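Local atomic coordinates of tryptophan decarboxylase 1 (Oryza sativa subsp. japonica, PDB entry 6KHO), a protein that catalyses the PLP-dependent decarboxylation of L-tryptophan to tryptamine and of 5-hydroxy-L-tryptophan to serotonin. Residues G173-S176 and E177-V181; T371-K374 and D375-V378; T182-A185 and A186-A190. All coordinates share one frame; numbering follows the deposited sequence.

In the fold
Contacts 1 and 3 follow one another along helix 175-194, their centres about 14 Å apart: contact 1 is its N-terminal end, where backbone amides meet the PLP phosphate, and contact 3 is farther along, with the side chain of Leu-183 about 11 Å from a bound PLP. Contact 2 belongs to the loop ahead of helix 386-420, its centre about 13 Å from that of contact 1. These two touch directly: Glu-177 OE2 takes a hydrogen bond from Val-378 N at 2.8 Å, and Val-378 packs on Leu-180 and Val-181. Contacts 2 and 3 do not meet, their nearest atoms lying about 7 Å apart. All three reach the second subunit of the homodimer.

Contact 1 (G173-S176 and E177-V181); sequences GTTS and EAMLV. With PLP (pyridoxal-5'-phosphate), chain C.
Thr-174 is the N-cap of the helix: OG1 accepts from Glu-177 N at 3.1 Å in a nearly straight bond (N-H...O 163°). A chi1 of 59° turns OG1 in between the backbone N and the carbonyl carbon, within range of that amide, and the two side chains cross at about a right angle. Backbone bonds continue the turn, weak from Ala-178 N to Thr-174 O, firmer from Met-179 N to Thr-175 O (2.8 Å) and from Leu-180 N to Ser-176 O.

Water joins the same residues. Glu-177 OE1 receives two water molecules, one at 2.6 Å that accepts from Gly-173 N, the other bonded also to Thr-174 OG1, while OE2 turns to Val-378 N.

The apolar contact here is led by a methyl pair: the extended Met-179 side chain crosses that of Thr-175 at a slant and sets CE against its CG2, 3.6 Å away.

The phosphate of PLP is gripped by backbone amides, Thr-175 N to O3P at 2.9 Å and Ser-176 N to O2P at 2.8 Å. Ser-176 OG also bonds to O2P, although its position is less certain, and Gly-381 N of the second subunit also hydrogen-bonds to PLP. An anion bound at a helix N-terminus, where the helix dipole would probably stabilise its charge, is the phosphate site expected of fold type I PLP enzymes.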
loop_
_atom_site.group_PDB
_atom_site.type_symbol
_atom_site.label_atom_id
_atom_site.label_comp_id
_atom_site.label_asym_id
_atom_site.label_seq_id
_atom_site.Cartn_x
_atom_site.Cartn_y
_atom_site.Cartn_z
ATOM N N GLY A 173 -4.115 -2.581 0.872
ATOM C CA GLY A 173 -3.258 -2.372 2.027
ATOM C C GLY A 173 -4.029 -2.012 3.287
ATOM O O GLY A 173 -3.686 -2.468 4.381
ATOM N N THR A 174 -5.092 -1.207 3.160
ATOM C CA THR A 174 -5.704 -0.578 4.323
ATOM C C THR A 174 -7.217 -0.509 4.179
ATOM O O THR A 174 -7.764 -0.505 3.075
ATOM C CB THR A 174 -5.198 0.868 4.546
ATOM O OG1 THR A 174 -5.493 1.664 3.386
ATOM C CG2 THR A 174 -3.687 0.903 4.828
ATOM N N THR A 175 -7.886 -0.388 5.328
ATOM C CA THR A 175 -9.315 -0.093 5.314
ATOM C C THR A 175 -9.588 1.263 4.667
ATOM O O THR A 175 -10.596 1.434 3.970
ATOM C CB THR A 175 -9.872 -0.160 6.741
ATOM O OG1 THR A 175 -9.807 -1.515 7.199
ATOM C CG2 THR A 175 -11.335 0.296 6.794
ATOM N N SER A 176 -8.681 2.230 4.845
ATOM C CA SER A 176 -8.894 3.542 4.243
ATOM C C SER A 176 -9.029 3.450 2.726
ATOM O O SER A 176 -9.910 4.095 2.146
ATOM C CB SER A 176 -7.760 4.499 4.614
ATOM O OG SER A 176 -7.658 4.637 6.021
ATOM N N GLU A 177 -8.160 2.669 2.063
ATOM C CA GLU A 177 -8.286 2.515 0.616
ATOM C C GLU A 177 -9.589 1.816 0.242
ATOM O O GLU A 177 -10.203 2.142 -0.778
ATOM C CB GLU A 177 -7.093 1.745 0.028
ATOM C CG GLU A 177 -7.088 1.815 -1.528
ATOM C CD GLU A 177 -5.858 1.192 -2.157
ATOM O OE1 GLU A 177 -4.972 0.731 -1.401
ATOM O OE2 GLU A 177 -5.779 1.167 -3.410
ATOM N N ALA A 178 -10.008 0.826 1.034
ATOM C CA ALA A 178 -11.275 0.163 0.767
ATOM C C ALA A 178 -12.441 1.140 0.909
ATOM O O ALA A 178 -13.392 1.113 0.112
ATOM C CB ALA A 178 -11.437 -1.033 1.708
ATOM N N MET A 179 -12.374 2.019 1.908
ATOM C CA MET A 179 -13.387 3.053 2.038
ATOM C C MET A 179 -13.325 4.016 0.868
ATOM O O MET A 179 -14.363 4.404 0.320
ATOM C CB MET A 179 -13.200 3.808 3.352
ATOM C CG MET A 179 -13.660 3.033 4.556
ATOM S SD MET A 179 -13.061 3.785 6.079
ATOM C CE MET A 179 -13.893 2.759 7.290
ATOM N N LEU A 180 -12.118 4.411 0.471
ATOM C CA LEU A 180 -11.979 5.431 -0.567
ATOM C C LEU A 180 -12.537 4.939 -1.901
ATOM O O LEU A 180 -13.250 5.672 -2.597
ATOM C CB LEU A 180 -10.514 5.831 -0.718
ATOM C CG LEU A 180 -10.145 6.751 -1.890
ATOM C CD1 LEU A 180 -10.965 8.052 -1.861
ATOM C CD2 LEU A 180 -8.671 7.085 -1.866
ATOM N N VAL A 181 -12.214 3.703 -2.283
ATOM C CA VAL A 181 -12.636 3.271 -3.611
ATOM C C VAL A 181 -14.149 3.042 -3.642
ATOM O O VAL A 181 -14.795 3.305 -4.662
ATOM C CB VAL A 181 -11.837 2.033 -4.076
ATOM C CG1 VAL A 181 -10.326 2.337 -4.129
ATOM C CG2 VAL A 181 -12.111 0.796 -3.211
HETATM N N1 PLP C . -11.557 0.600 11.042
HETATM C C2 PLP C . -11.572 -0.235 12.141
HETATM C C2A PLP C . -12.856 -0.687 12.764
HETATM C C3 PLP C . -10.376 -0.666 12.693
HETATM O O3 PLP C . -10.395 -1.496 13.781
HETATM C C4 PLP C . -9.165 -0.275 12.134
HETATM C C4A PLP C . -7.908 -1.023 12.474
HETATM C C5 PLP C . -9.149 0.565 11.030
HETATM C C6 PLP C . -10.354 1.005 10.487
HETATM C C5A PLP C . -7.802 0.976 10.474
HETATM O O4P PLP C . -7.874 1.575 9.202
HETATM P P PLP C . -6.598 1.552 8.194
HETATM O O1P PLP C . -5.352 2.001 8.907
HETATM O O2P PLP C . -6.939 2.460 7.039
HETATM O O3P PLP C . -6.328 0.150 7.678
HETATM O O HOH W 1 -3.390 -1.260 -1.654
HETATM O O HOH W 2 -3.985 0.945 1.114
#

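Contact 2 (T371-K374 and D375-V378); sequences TDLK and DMQV
The carboxylate of Asp-375 is met by Lys-374 on the syn side of OD1: NZ lies 2.9 Å from that oxygen and 23° out of the carboxylate plane, in a salt bridge. Well off the same plane stands the backbone O of Asp-372, 3.7 Å from Asp-375 CG, and OD2 receives a water at 2.8 Å that in turn accepts from Asp-372 N. The other flat group, the Gln-377 amide, is fixed in its rotation from beyond the turn, since OE1 bonds to Arg-382 NE and NE2 donates to the carbonyls of Gly-379 and Gly-381; its CG rests 3.4 Å from Leu-373 O.

Lys-374 and Asp-375 run side by side, pointing the same way. With CG lodged between the backbone N and carbonyl carbon (chi1 66°) and a bend at chi4 (74°), the lysine brings NZ round to OD1 while also donating to Thr-355 O. With an alanine in place of Lys-374, Asp-375 would probably lose its positive mate, its OD2 4.6 Å from the like-charged OD2 of Asp-372, and Thr-355 O would be left without this donor. Asp-372 itself is held by Ser-365 OG and Trp-129 N. Leu-373 CD2 and Met-376 CG add a loose apolar contact at 4.2 Å.

Two successive i to i+3 bonds shape the backbone, Asp-375 N to Asp-372 O at 2.9 Å and Met-376 N to Leu-373 O at 3.0 Å, each with its donor above the carbonyl plane. This is a short 3-10 turn, and it leads, through Gln-377 and Val-378, into Gly-379, Val-380 and Gly-381 of the PLP pocket, a loop that in this dimer reaches across to the cofactor bound by the other subunit.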
loop_
_atom_site.group_PDB
_atom_site.type_symbol
_atom_site.label_atom_id
_atom_site.label_comp_id
_atom_site.label_asym_id
_atom_site.label_seq_id
_atom_site.Cartn_x
_atom_site.Cartn_y
_atom_site.Cartn_z
ATOM N N THR A 371 -9.890 -10.387 -14.342
ATOM C CA THR A 371 -9.953 -9.064 -13.730
ATOM C C THR A 371 -8.527 -8.617 -13.433
ATOM O O THR A 371 -7.800 -9.298 -12.703
ATOM C CB THR A 371 -10.809 -9.045 -12.458
ATOM O OG1 THR A 371 -12.160 -9.382 -12.782
ATOM C CG2 THR A 371 -10.828 -7.635 -11.847
ATOM N N ASP A 372 -8.108 -7.512 -14.048
ATOM C CA ASP A 372 -6.817 -6.916 -13.731
ATOM C C ASP A 372 -6.989 -6.077 -12.476
ATOM O O ASP A 372 -7.831 -5.169 -12.443
ATOM C CB ASP A 372 -6.307 -6.075 -14.901
ATOM C CG ASP A 372 -6.158 -6.894 -16.172
ATOM O OD1 ASP A 372 -5.518 -7.965 -16.110
ATOM O OD2 ASP A 372 -6.687 -6.480 -17.225
ATOM N N LEU A 373 -6.224 -6.404 -11.429
ATOM C CA LEU A 373 -6.533 -5.841 -10.123
ATOM C C LEU A 373 -6.081 -4.396 -9.977
ATOM O O LEU A 373 -6.505 -3.728 -9.026
ATOM C CB LEU A 373 -5.950 -6.720 -9.008
ATOM C CG LEU A 373 -6.671 -8.085 -8.963
ATOM C CD1 LEU A 373 -5.985 -9.082 -8.032
ATOM C CD2 LEU A 373 -8.130 -7.951 -8.597
ATOM N N LYS A 374 -5.302 -3.863 -10.920
ATOM C CA LYS A 374 -5.146 -2.412 -10.974
ATOM C C LYS A 374 -6.490 -1.695 -11.119
ATOM O O LYS A 374 -6.607 -0.528 -10.722
ATOM C CB LYS A 374 -4.234 -2.013 -12.127
ATOM C CG LYS A 374 -4.807 -2.323 -13.508
ATOM C CD LYS A 374 -3.891 -1.738 -14.585
ATOM C CE LYS A 374 -4.484 -1.893 -15.966
ATOM N NZ LYS A 374 -5.617 -0.925 -16.140
ATOM N N ASP A 375 -7.506 -2.365 -11.656
ATOM C CA ASP A 375 -8.806 -1.754 -11.869
ATOM C C ASP A 375 -9.701 -1.861 -10.641
ATOM O O ASP A 375 -10.862 -1.457 -10.703
ATOM C CB ASP A 375 -9.500 -2.393 -13.083
ATOM C CG ASP A 375 -8.750 -2.163 -14.397
ATOM O OD1 ASP A 375 -7.975 -1.193 -14.521
ATOM O OD2 ASP A 375 -8.950 -2.965 -15.325
ATOM N N MET A 376 -9.180 -2.379 -9.526
ATOM C CA MET A 376 -9.922 -2.493 -8.275
ATOM C C MET A 376 -9.241 -1.749 -7.129
ATOM O O MET A 376 -9.593 -1.964 -5.966
ATOM C CB MET A 376 -10.105 -3.966 -7.896
ATOM C CG MET A 376 -10.909 -4.763 -8.898
ATOM S SD MET A 376 -12.658 -4.597 -8.538
ATOM C CE MET A 376 -12.796 -5.544 -7.018
ATOM N N GLN A 377 -8.283 -0.870 -7.427
ATOM C CA GLN A 377 -7.480 -0.208 -6.398
ATOM C C GLN A 377 -7.101 1.173 -6.906
ATOM O O GLN A 377 -7.377 1.525 -8.059
ATOM C CB GLN A 377 -6.210 -1.012 -6.072
ATOM C CG GLN A 377 -5.244 -1.053 -7.252
ATOM C CD GLN A 377 -3.975 -1.885 -6.993
ATOM O OE1 GLN A 377 -3.954 -2.763 -6.132
ATOM N NE2 GLN A 377 -2.917 -1.592 -7.741
ATOM N N VAL A 378 -6.410 1.934 -6.056
ATOM C CA VAL A 378 -5.963 3.275 -6.446
ATOM C C VAL A 378 -4.791 3.209 -7.425
ATOM O O VAL A 378 -4.801 3.864 -8.477
ATOM C CB VAL A 378 -5.614 4.099 -5.190
ATOM C CG1 VAL A 378 -4.830 5.370 -5.563
ATOM C CG2 VAL A 378 -6.904 4.439 -4.432
HETATM O O HOH W 3 -9.883 -5.580 -15.328
#

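Contact 3 (T182-A185 and A186-A190); sequences TLVA and ARDAA
Val-184 lies alongside both Arg-187 and Asp-188, one turn further on, and meets them with both methyls. CG2 sits 4.1 Å above one face of the Arg-187 guanidinium, offset toward the rim; CG1 is 3.9 Å from NH2 and 3.7 Å from Asp-188 OD2. Placing CG1 anti to the backbone N (chi1 163°) points it along the helix side where the two charged groups meet.

Those groups form a side-on salt bridge. NE and NH2 of Arg-187 both donate to the single oxygen Asp-188 OD1, each at 3.1 Å. OD1 lies almost in the guanidinium plane, whereas the nitrogens stand 33° (NE) and 16° (NH2) out of the carboxylate plane, both on the syn side. A bend at chi3 of Arg-187 turns the guanidinium back to its neighbour.

The backbone beneath is regular alpha helix: Ala-186 N bonds to Thr-182 O, Arg-187 N to Leu-183 O at 2.8 Å, Asp-188 N to Val-184 O and Ala-189 N to Ala-185 O. It forms part of helix 175-194, which packs on the mixed seven-stranded sheet of the fold type I PLP-binding domain, with Ala-185 and Ala-186 against Trp-294 and Ala-190 against Thr-264.

Further out, the polar ends have additional partners. Arg-187 NH1 donates to Ala-224 O of its own chain and to Leu-223 O of the second subunit, and NH2 also to Arg-222 O of that subunit, so the guanidinium is shared across the dimer interface. Asp-188 OD2 bonds with Ser-352 OG. At the other end, Thr-182 OG1 pairs with Tyr-265 OH of strand 262-269, while Leu-183 packs on Phe-217, Ala-220 and Cys-221 of helix 215-223.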
loop_
_atom_site.group_PDB
_atom_site.type_symbol
_atom_site.label_atom_id
_atom_site.label_comp_id
_atom_site.label_asym_id
_atom_site.label_seq_id
_atom_site.Cartn_x
_atom_site.Cartn_y
_atom_site.Cartn_z
ATOM N N THR A 182 -14.748 2.570 -2.546
ATOM C CA THR A 182 -16.202 2.415 -2.561
ATOM C C THR A 182 -16.911 3.762 -2.459
ATOM O O THR A 182 -17.992 3.931 -3.034
ATOM C CB THR A 182 -16.687 1.483 -1.444
ATOM O OG1 THR A 182 -16.256 1.961 -0.156
ATOM C CG2 THR A 182 -16.181 0.060 -1.681
ATOM N N LEU A 183 -16.333 4.720 -1.726
ATOM C CA LEU A 183 -16.881 6.075 -1.729
ATOM C C LEU A 183 -16.842 6.677 -3.124
ATOM O O LEU A 183 -17.769 7.395 -3.523
ATOM C CB LEU A 183 -16.112 6.977 -0.763
ATOM C CG LEU A 183 -16.476 6.891 0.709
ATOM C CD1 LEU A 183 -15.298 7.392 1.546
ATOM C CD2 LEU A 183 -17.727 7.734 0.955
ATOM N N VAL A 184 -15.771 6.417 -3.874
ATOM C CA VAL A 184 -15.667 6.973 -5.215
ATOM C C VAL A 184 -16.712 6.343 -6.128
ATOM O O VAL A 184 -17.366 7.038 -6.912
ATOM C CB VAL A 184 -14.242 6.797 -5.763
ATOM C CG1 VAL A 184 -14.230 6.971 -7.281
ATOM C CG2 VAL A 184 -13.315 7.826 -5.111
ATOM N N ALA A 185 -16.921 5.033 -6.011
ATOM C CA ALA A 185 -17.956 4.390 -6.820
ATOM C C ALA A 185 -19.342 4.939 -6.479
ATOM O O ALA A 185 -20.137 5.254 -7.374
ATOM C CB ALA A 185 -17.898 2.875 -6.632
ATOM N N ALA A 186 -19.643 5.080 -5.185
ATOM C CA ALA A 186 -20.945 5.615 -4.786
ATOM C C ALA A 186 -21.103 7.057 -5.245
ATOM O O ALA A 186 -22.163 7.443 -5.756
ATOM C CB ALA A 186 -21.123 5.510 -3.270
ATOM N N ARG A 187 -20.051 7.864 -5.066
ATOM C CA ARG A 187 -20.052 9.249 -5.529
ATOM C C ARG A 187 -20.363 9.344 -7.018
ATOM O O ARG A 187 -21.227 10.126 -7.440
ATOM C CB ARG A 187 -18.696 9.894 -5.231
ATOM C CG ARG A 187 -18.580 11.371 -5.657
ATOM C CD ARG A 187 -17.111 11.824 -5.741
ATOM N NE ARG A 187 -16.430 11.241 -6.902
ATOM C CZ ARG A 187 -15.116 11.275 -7.116
ATOM N NH1 ARG A 187 -14.297 11.863 -6.241
ATOM N NH2 ARG A 187 -14.616 10.707 -8.209
ATOM N N ASP A 188 -19.662 8.557 -7.832
ATOM C CA ASP A 188 -19.825 8.688 -9.275
ATOM C C ASP A 188 -21.239 8.302 -9.699
ATOM O O ASP A 188 -21.826 8.946 -10.577
ATOM C CB ASP A 188 -18.762 7.854 -10.000
ATOM C CG ASP A 188 -17.351 8.463 -9.861
ATOM O OD1 ASP A 188 -17.256 9.618 -9.368
ATOM O OD2 ASP A 188 -16.347 7.803 -10.246
ATOM N N ALA A 189 -21.814 7.283 -9.053
ATOM C CA ALA A 189 -23.170 6.864 -9.379
ATOM C C ALA A 189 -24.185 7.923 -8.967
ATOM O O ALA A 189 -25.142 8.193 -9.706
ATOM C CB ALA A 189 -23.478 5.526 -8.704
ATOM N N ALA A 190 -23.989 8.540 -7.798
ATOM C CA ALA A 190 -24.917 9.563 -7.326
ATOM C C ALA A 190 -24.893 10.790 -8.232
ATOM O O ALA A 190 -25.950 11.328 -8.596
ATOM C CB ALA A 190 -24.584 9.948 -5.880
#